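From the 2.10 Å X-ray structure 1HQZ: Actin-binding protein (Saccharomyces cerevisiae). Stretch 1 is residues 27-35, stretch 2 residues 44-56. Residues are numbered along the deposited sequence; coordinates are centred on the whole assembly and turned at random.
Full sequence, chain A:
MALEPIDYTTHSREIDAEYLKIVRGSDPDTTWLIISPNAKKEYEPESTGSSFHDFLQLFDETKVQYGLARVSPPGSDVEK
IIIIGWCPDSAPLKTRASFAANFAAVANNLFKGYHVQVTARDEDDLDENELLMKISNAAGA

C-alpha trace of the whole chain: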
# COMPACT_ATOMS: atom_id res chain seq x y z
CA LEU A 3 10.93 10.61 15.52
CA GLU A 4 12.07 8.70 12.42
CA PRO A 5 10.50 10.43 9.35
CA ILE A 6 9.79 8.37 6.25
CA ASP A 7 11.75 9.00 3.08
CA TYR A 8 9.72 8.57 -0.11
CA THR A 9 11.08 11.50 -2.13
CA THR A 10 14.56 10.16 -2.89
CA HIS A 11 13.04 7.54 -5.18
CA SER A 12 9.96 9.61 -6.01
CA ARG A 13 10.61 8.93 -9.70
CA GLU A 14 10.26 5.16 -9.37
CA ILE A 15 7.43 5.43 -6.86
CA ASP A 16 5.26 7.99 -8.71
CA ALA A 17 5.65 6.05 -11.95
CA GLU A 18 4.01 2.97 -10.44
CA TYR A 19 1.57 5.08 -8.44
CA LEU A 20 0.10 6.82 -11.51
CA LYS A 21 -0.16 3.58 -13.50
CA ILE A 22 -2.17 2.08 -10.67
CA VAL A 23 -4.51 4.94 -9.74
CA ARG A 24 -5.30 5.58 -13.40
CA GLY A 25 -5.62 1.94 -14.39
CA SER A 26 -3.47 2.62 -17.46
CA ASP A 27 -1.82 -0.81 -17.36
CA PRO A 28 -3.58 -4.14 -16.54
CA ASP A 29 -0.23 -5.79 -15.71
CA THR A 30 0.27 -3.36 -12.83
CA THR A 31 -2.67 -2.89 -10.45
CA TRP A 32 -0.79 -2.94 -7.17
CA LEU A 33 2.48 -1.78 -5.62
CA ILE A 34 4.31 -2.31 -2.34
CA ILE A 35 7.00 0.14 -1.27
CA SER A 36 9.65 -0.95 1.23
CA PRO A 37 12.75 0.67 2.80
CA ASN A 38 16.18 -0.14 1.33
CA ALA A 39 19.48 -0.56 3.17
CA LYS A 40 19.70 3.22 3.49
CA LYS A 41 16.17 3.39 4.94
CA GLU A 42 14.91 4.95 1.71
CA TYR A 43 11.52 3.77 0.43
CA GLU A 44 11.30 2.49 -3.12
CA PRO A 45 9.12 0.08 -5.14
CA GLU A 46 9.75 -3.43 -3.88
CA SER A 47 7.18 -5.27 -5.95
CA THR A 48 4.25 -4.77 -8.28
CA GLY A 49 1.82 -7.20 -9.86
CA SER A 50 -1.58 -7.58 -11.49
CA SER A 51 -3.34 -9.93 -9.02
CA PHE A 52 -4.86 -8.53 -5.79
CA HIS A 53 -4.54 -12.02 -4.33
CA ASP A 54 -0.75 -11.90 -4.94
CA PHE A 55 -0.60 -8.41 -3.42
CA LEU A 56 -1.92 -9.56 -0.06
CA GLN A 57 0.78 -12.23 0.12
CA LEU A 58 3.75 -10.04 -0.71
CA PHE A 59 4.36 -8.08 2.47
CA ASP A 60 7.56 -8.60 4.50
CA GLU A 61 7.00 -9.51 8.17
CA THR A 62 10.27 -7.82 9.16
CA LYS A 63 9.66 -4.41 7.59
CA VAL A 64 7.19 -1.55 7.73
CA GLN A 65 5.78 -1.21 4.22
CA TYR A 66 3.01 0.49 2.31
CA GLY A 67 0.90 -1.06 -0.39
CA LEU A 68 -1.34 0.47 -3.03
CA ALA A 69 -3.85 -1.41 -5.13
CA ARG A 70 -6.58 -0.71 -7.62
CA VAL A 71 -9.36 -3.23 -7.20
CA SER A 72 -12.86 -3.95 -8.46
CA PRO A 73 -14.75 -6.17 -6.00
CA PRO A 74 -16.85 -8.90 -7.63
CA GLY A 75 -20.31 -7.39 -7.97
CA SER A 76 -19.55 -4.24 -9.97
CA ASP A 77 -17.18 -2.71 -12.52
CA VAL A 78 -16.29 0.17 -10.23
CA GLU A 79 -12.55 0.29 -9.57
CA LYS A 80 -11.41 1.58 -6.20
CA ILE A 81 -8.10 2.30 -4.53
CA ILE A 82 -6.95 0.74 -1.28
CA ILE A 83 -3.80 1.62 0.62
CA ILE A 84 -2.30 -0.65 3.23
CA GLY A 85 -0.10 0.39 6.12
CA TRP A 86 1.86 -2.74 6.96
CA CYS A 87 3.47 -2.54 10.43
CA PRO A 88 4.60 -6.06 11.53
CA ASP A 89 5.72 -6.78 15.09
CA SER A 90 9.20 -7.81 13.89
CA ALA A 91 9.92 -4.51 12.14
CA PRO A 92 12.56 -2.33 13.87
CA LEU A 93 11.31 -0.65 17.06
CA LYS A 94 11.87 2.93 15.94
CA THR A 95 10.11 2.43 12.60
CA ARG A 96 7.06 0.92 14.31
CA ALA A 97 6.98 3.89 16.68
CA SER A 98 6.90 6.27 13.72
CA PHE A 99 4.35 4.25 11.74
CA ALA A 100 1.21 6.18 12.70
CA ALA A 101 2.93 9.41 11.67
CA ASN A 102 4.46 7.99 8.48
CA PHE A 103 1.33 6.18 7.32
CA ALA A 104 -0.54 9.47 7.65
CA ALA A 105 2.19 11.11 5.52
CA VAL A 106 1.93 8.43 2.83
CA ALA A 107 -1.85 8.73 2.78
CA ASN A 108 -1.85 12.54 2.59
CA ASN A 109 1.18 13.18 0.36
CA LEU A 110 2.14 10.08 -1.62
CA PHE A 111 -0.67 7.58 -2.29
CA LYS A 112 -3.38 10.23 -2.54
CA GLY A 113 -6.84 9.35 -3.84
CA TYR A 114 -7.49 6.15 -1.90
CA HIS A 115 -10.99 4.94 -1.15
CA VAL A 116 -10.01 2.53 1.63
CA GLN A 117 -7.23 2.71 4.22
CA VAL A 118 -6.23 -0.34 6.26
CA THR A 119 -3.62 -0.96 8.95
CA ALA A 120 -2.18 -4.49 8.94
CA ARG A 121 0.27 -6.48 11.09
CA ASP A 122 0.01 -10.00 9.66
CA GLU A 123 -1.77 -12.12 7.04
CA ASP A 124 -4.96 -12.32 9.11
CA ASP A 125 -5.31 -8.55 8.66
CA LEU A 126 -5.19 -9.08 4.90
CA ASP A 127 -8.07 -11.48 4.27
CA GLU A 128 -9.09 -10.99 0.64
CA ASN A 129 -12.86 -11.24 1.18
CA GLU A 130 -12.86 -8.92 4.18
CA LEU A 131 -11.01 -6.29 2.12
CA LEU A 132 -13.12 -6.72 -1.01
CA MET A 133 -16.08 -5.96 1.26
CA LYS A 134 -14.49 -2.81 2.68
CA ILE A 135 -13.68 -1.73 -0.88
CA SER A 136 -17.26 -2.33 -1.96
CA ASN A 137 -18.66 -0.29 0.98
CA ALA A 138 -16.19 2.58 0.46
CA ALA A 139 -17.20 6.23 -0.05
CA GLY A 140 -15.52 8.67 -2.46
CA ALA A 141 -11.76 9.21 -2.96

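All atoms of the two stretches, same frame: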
# COMPACT_ATOMS: atom_id res chain seq x y z
N ASP A 27 -2.56 0.40 -17.02
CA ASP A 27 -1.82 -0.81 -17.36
C ASP A 27 -2.30 -2.02 -16.54
O ASP A 27 -2.00 -2.15 -15.36
CB ASP A 27 -0.32 -0.56 -17.13
CG ASP A 27 0.53 -1.76 -17.49
OD1 ASP A 27 -0.01 -2.76 -18.00
OD2 ASP A 27 1.76 -1.68 -17.25
N PRO A 28 -3.05 -2.94 -17.18
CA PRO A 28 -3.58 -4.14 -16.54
C PRO A 28 -2.55 -5.07 -15.89
O PRO A 28 -2.90 -5.86 -15.02
CB PRO A 28 -4.36 -4.82 -17.67
CG PRO A 28 -3.61 -4.39 -18.90
CD PRO A 28 -3.37 -2.93 -18.62
N ASP A 29 -1.29 -4.96 -16.30
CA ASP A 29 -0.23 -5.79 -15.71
C ASP A 29 0.19 -5.24 -14.34
O ASP A 29 0.78 -5.95 -13.54
CB ASP A 29 1.02 -5.85 -16.60
CG ASP A 29 0.81 -6.64 -17.87
OD1 ASP A 29 0.16 -7.70 -17.81
OD2 ASP A 29 1.31 -6.23 -18.93
N THR A 30 -0.11 -3.97 -14.09
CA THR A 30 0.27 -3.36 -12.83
C THR A 30 -0.92 -2.70 -12.15
O THR A 30 -1.27 -1.57 -12.47
CB THR A 30 1.38 -2.31 -13.05
OG1 THR A 30 2.46 -2.91 -13.77
CG2 THR A 30 1.92 -1.80 -11.71
N THR A 31 -1.52 -3.41 -11.19
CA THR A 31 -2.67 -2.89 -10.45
C THR A 31 -2.37 -2.73 -8.97
O THR A 31 -3.22 -2.30 -8.20
CB THR A 31 -3.88 -3.82 -10.59
OG1 THR A 31 -3.57 -5.09 -10.02
CG2 THR A 31 -4.23 -3.99 -12.05
N TRP A 32 -1.16 -3.10 -8.56
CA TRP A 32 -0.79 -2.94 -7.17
C TRP A 32 0.71 -2.70 -7.04
O TRP A 32 1.49 -3.03 -7.93
CB TRP A 32 -1.23 -4.13 -6.31
CG TRP A 32 -0.64 -5.46 -6.68
CD1 TRP A 32 -1.24 -6.46 -7.39
CD2 TRP A 32 0.63 -5.98 -6.24
NE1 TRP A 32 -0.44 -7.58 -7.41
CE2 TRP A 32 0.71 -7.31 -6.72
CE3 TRP A 32 1.69 -5.45 -5.50
CZ2 TRP A 32 1.83 -8.12 -6.47
CZ3 TRP A 32 2.79 -6.25 -5.25
CH2 TRP A 32 2.85 -7.58 -5.74
N LEU A 33 1.09 -2.12 -5.91
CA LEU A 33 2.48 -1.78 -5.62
C LEU A 33 2.73 -1.83 -4.12
O LEU A 33 1.86 -1.49 -3.32
CB LEU A 33 2.76 -0.34 -6.08
CG LEU A 33 3.91 0.43 -5.39
CD1 LEU A 33 5.26 -0.12 -5.84
CD2 LEU A 33 3.80 1.93 -5.74
N ILE A 34 3.92 -2.28 -3.74
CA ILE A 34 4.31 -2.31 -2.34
C ILE A 34 5.64 -1.58 -2.26
O ILE A 34 6.58 -1.93 -3.00
CB ILE A 34 4.53 -3.74 -1.80
CG1 ILE A 34 3.18 -4.48 -1.69
CG2 ILE A 34 5.23 -3.68 -0.43
CD1 ILE A 34 3.29 -5.89 -1.08
N ILE A 35 5.73 -0.56 -1.42
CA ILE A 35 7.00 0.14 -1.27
C ILE A 35 7.62 -0.25 0.06
O ILE A 35 6.94 -0.30 1.09
CB ILE A 35 6.85 1.68 -1.34
CG1 ILE A 35 5.96 2.18 -0.20
CG2 ILE A 35 6.31 2.09 -2.71
CD1 ILE A 35 5.88 3.68 -0.10
N GLU A 44 11.37 2.62 -1.67
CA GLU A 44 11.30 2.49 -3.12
C GLU A 44 10.41 1.29 -3.47
O GLU A 44 10.10 0.47 -2.60
CB GLU A 44 12.71 2.29 -3.69
CG GLU A 44 13.44 1.08 -3.16
CD GLU A 44 14.89 1.04 -3.61
OE1 GLU A 44 15.59 0.05 -3.31
OE2 GLU A 44 15.32 2.01 -4.28
N PRO A 45 9.98 1.20 -4.73
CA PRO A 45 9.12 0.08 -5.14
C PRO A 45 9.81 -1.25 -4.88
O PRO A 45 10.93 -1.46 -5.32
CB PRO A 45 8.93 0.33 -6.63
CG PRO A 45 8.99 1.81 -6.73
CD PRO A 45 10.17 2.14 -5.84
N GLU A 46 9.16 -2.13 -4.14
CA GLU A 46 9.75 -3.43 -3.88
C GLU A 46 9.18 -4.44 -4.85
O GLU A 46 9.90 -5.26 -5.41
CB GLU A 46 9.48 -3.89 -2.46
CG GLU A 46 10.05 -5.26 -2.19
CD GLU A 46 10.09 -5.59 -0.72
OE1 GLU A 46 9.12 -6.21 -0.21
OE2 GLU A 46 11.10 -5.22 -0.08
N SER A 47 7.87 -4.36 -5.05
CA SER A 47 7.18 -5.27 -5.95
C SER A 47 5.90 -4.67 -6.49
O SER A 47 5.34 -3.74 -5.90
CB SER A 47 6.86 -6.56 -5.21
OG SER A 47 6.16 -6.27 -4.02
N THR A 48 5.46 -5.20 -7.62
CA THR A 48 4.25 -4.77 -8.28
C THR A 48 3.70 -6.04 -8.92
O THR A 48 4.43 -7.01 -9.10
CB THR A 48 4.54 -3.73 -9.40
OG1 THR A 48 5.38 -4.31 -10.39
CG2 THR A 48 5.22 -2.48 -8.81
N GLY A 49 2.41 -6.03 -9.24
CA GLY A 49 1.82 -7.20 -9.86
C GLY A 49 0.43 -6.86 -10.35
O GLY A 49 -0.04 -5.74 -10.16
N SER A 50 -0.24 -7.83 -10.97
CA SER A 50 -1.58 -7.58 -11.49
C SER A 50 -2.69 -8.17 -10.63
O SER A 50 -3.81 -7.65 -10.64
CB SER A 50 -1.70 -8.13 -12.91
OG SER A 50 -1.38 -9.51 -12.93
N SER A 51 -2.38 -9.23 -9.89
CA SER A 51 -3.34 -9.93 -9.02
C SER A 51 -3.42 -9.42 -7.57
O SER A 51 -2.42 -9.39 -6.84
CB SER A 51 -3.01 -11.43 -9.00
OG SER A 51 -3.65 -12.08 -7.92
N PHE A 52 -4.63 -9.04 -7.15
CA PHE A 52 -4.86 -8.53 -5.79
C PHE A 52 -4.54 -9.64 -4.78
O PHE A 52 -4.06 -9.38 -3.68
CB PHE A 52 -6.32 -8.08 -5.66
CG PHE A 52 -6.67 -7.50 -4.31
CD1 PHE A 52 -6.04 -6.36 -3.84
CD2 PHE A 52 -7.71 -8.06 -3.55
CE1 PHE A 52 -6.43 -5.77 -2.63
CE2 PHE A 52 -8.11 -7.47 -2.34
CZ PHE A 52 -7.47 -6.33 -1.89
N HIS A 53 -4.81 -10.88 -5.18
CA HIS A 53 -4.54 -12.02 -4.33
C HIS A 53 -3.02 -12.10 -4.07
O HIS A 53 -2.60 -12.36 -2.94
CB HIS A 53 -5.07 -13.30 -4.99
CG HIS A 53 -4.83 -14.55 -4.18
ND1 HIS A 53 -3.78 -15.41 -4.43
CD2 HIS A 53 -5.50 -15.06 -3.12
CE1 HIS A 53 -3.81 -16.40 -3.55
NE2 HIS A 53 -4.84 -16.21 -2.75
N ASP A 54 -2.21 -11.86 -5.10
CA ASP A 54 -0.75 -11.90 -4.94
C ASP A 54 -0.30 -10.77 -4.01
O ASP A 54 0.56 -10.94 -3.14
CB ASP A 54 -0.05 -11.77 -6.29
CG ASP A 54 0.11 -13.10 -7.02
OD1 ASP A 54 -0.47 -14.12 -6.58
OD2 ASP A 54 0.82 -13.12 -8.04
N PHE A 55 -0.89 -9.60 -4.21
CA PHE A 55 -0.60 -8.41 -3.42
C PHE A 55 -0.64 -8.70 -1.93
O PHE A 55 0.32 -8.44 -1.19
CB PHE A 55 -1.63 -7.32 -3.78
CG PHE A 55 -1.55 -6.08 -2.93
CD1 PHE A 55 -0.36 -5.35 -2.82
CD2 PHE A 55 -2.69 -5.59 -2.30
CE1 PHE A 55 -0.32 -4.15 -2.11
CE2 PHE A 55 -2.67 -4.40 -1.59
CZ PHE A 55 -1.47 -3.67 -1.49
N LEU A 56 -1.74 -9.27 -1.47
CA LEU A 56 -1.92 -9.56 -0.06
C LEU A 56 -0.89 -10.51 0.54
O LEU A 56 -0.68 -10.54 1.75
CB LEU A 56 -3.33 -10.08 0.18
CG LEU A 56 -4.39 -9.05 -0.25
CD1 LEU A 56 -5.78 -9.66 -0.14
CD2 LEU A 56 -4.27 -7.80 0.61
O HOH W 1 3.87 -5.45 -12.59

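The contact is built around one large bump, the indole of Trp-32, and the hollow that receives it. Strands 32-35 and 44-49 run antiparallel, and their backbones supply the frame: Ile-34 N donates to Ser-47 O at 3.0 Å, and just before the strand, Thr-31 N donates to Gly-49 O at 2.9 Å. A bulge follows Ile-34, whose O accepts from Glu-46 N at 2.8 Å and, weakly, from Ser-47 N at 3.4 Å; Pro-45, having no amide hydrogen to offer, sits in the non-hydrogen-bonded pair with Ile-35.

Trp-32, with chi1 in p, lays its ring across the neighbouring strand. Gly-49 is the hollow: a CB there would stand 2.4 Å from Trp-32 CZ2, so only a residue without a side chain leaves room. Over the opposite ring face lies Phe-55, its CB 3.5 Å from the centroid of the five-membered ring; Trp-32 CB returns the contact over the Phe-55 ring. Ile-34 packs against the edge of the Phe-55 ring, its CG1 3.5 Å from Phe-55 CE1. Small Ser-47 fits at the indole edge, though its buried OG finds no partner.

On the other side of the sheet, Leu-33 CD1 packs 3.8 Å from Pro-45 CB and equally close to Thr-48 CG2. At the Thr-31 end of the contact, Thr-31 OG1 donates to Ser-50 O at 2.6 Å.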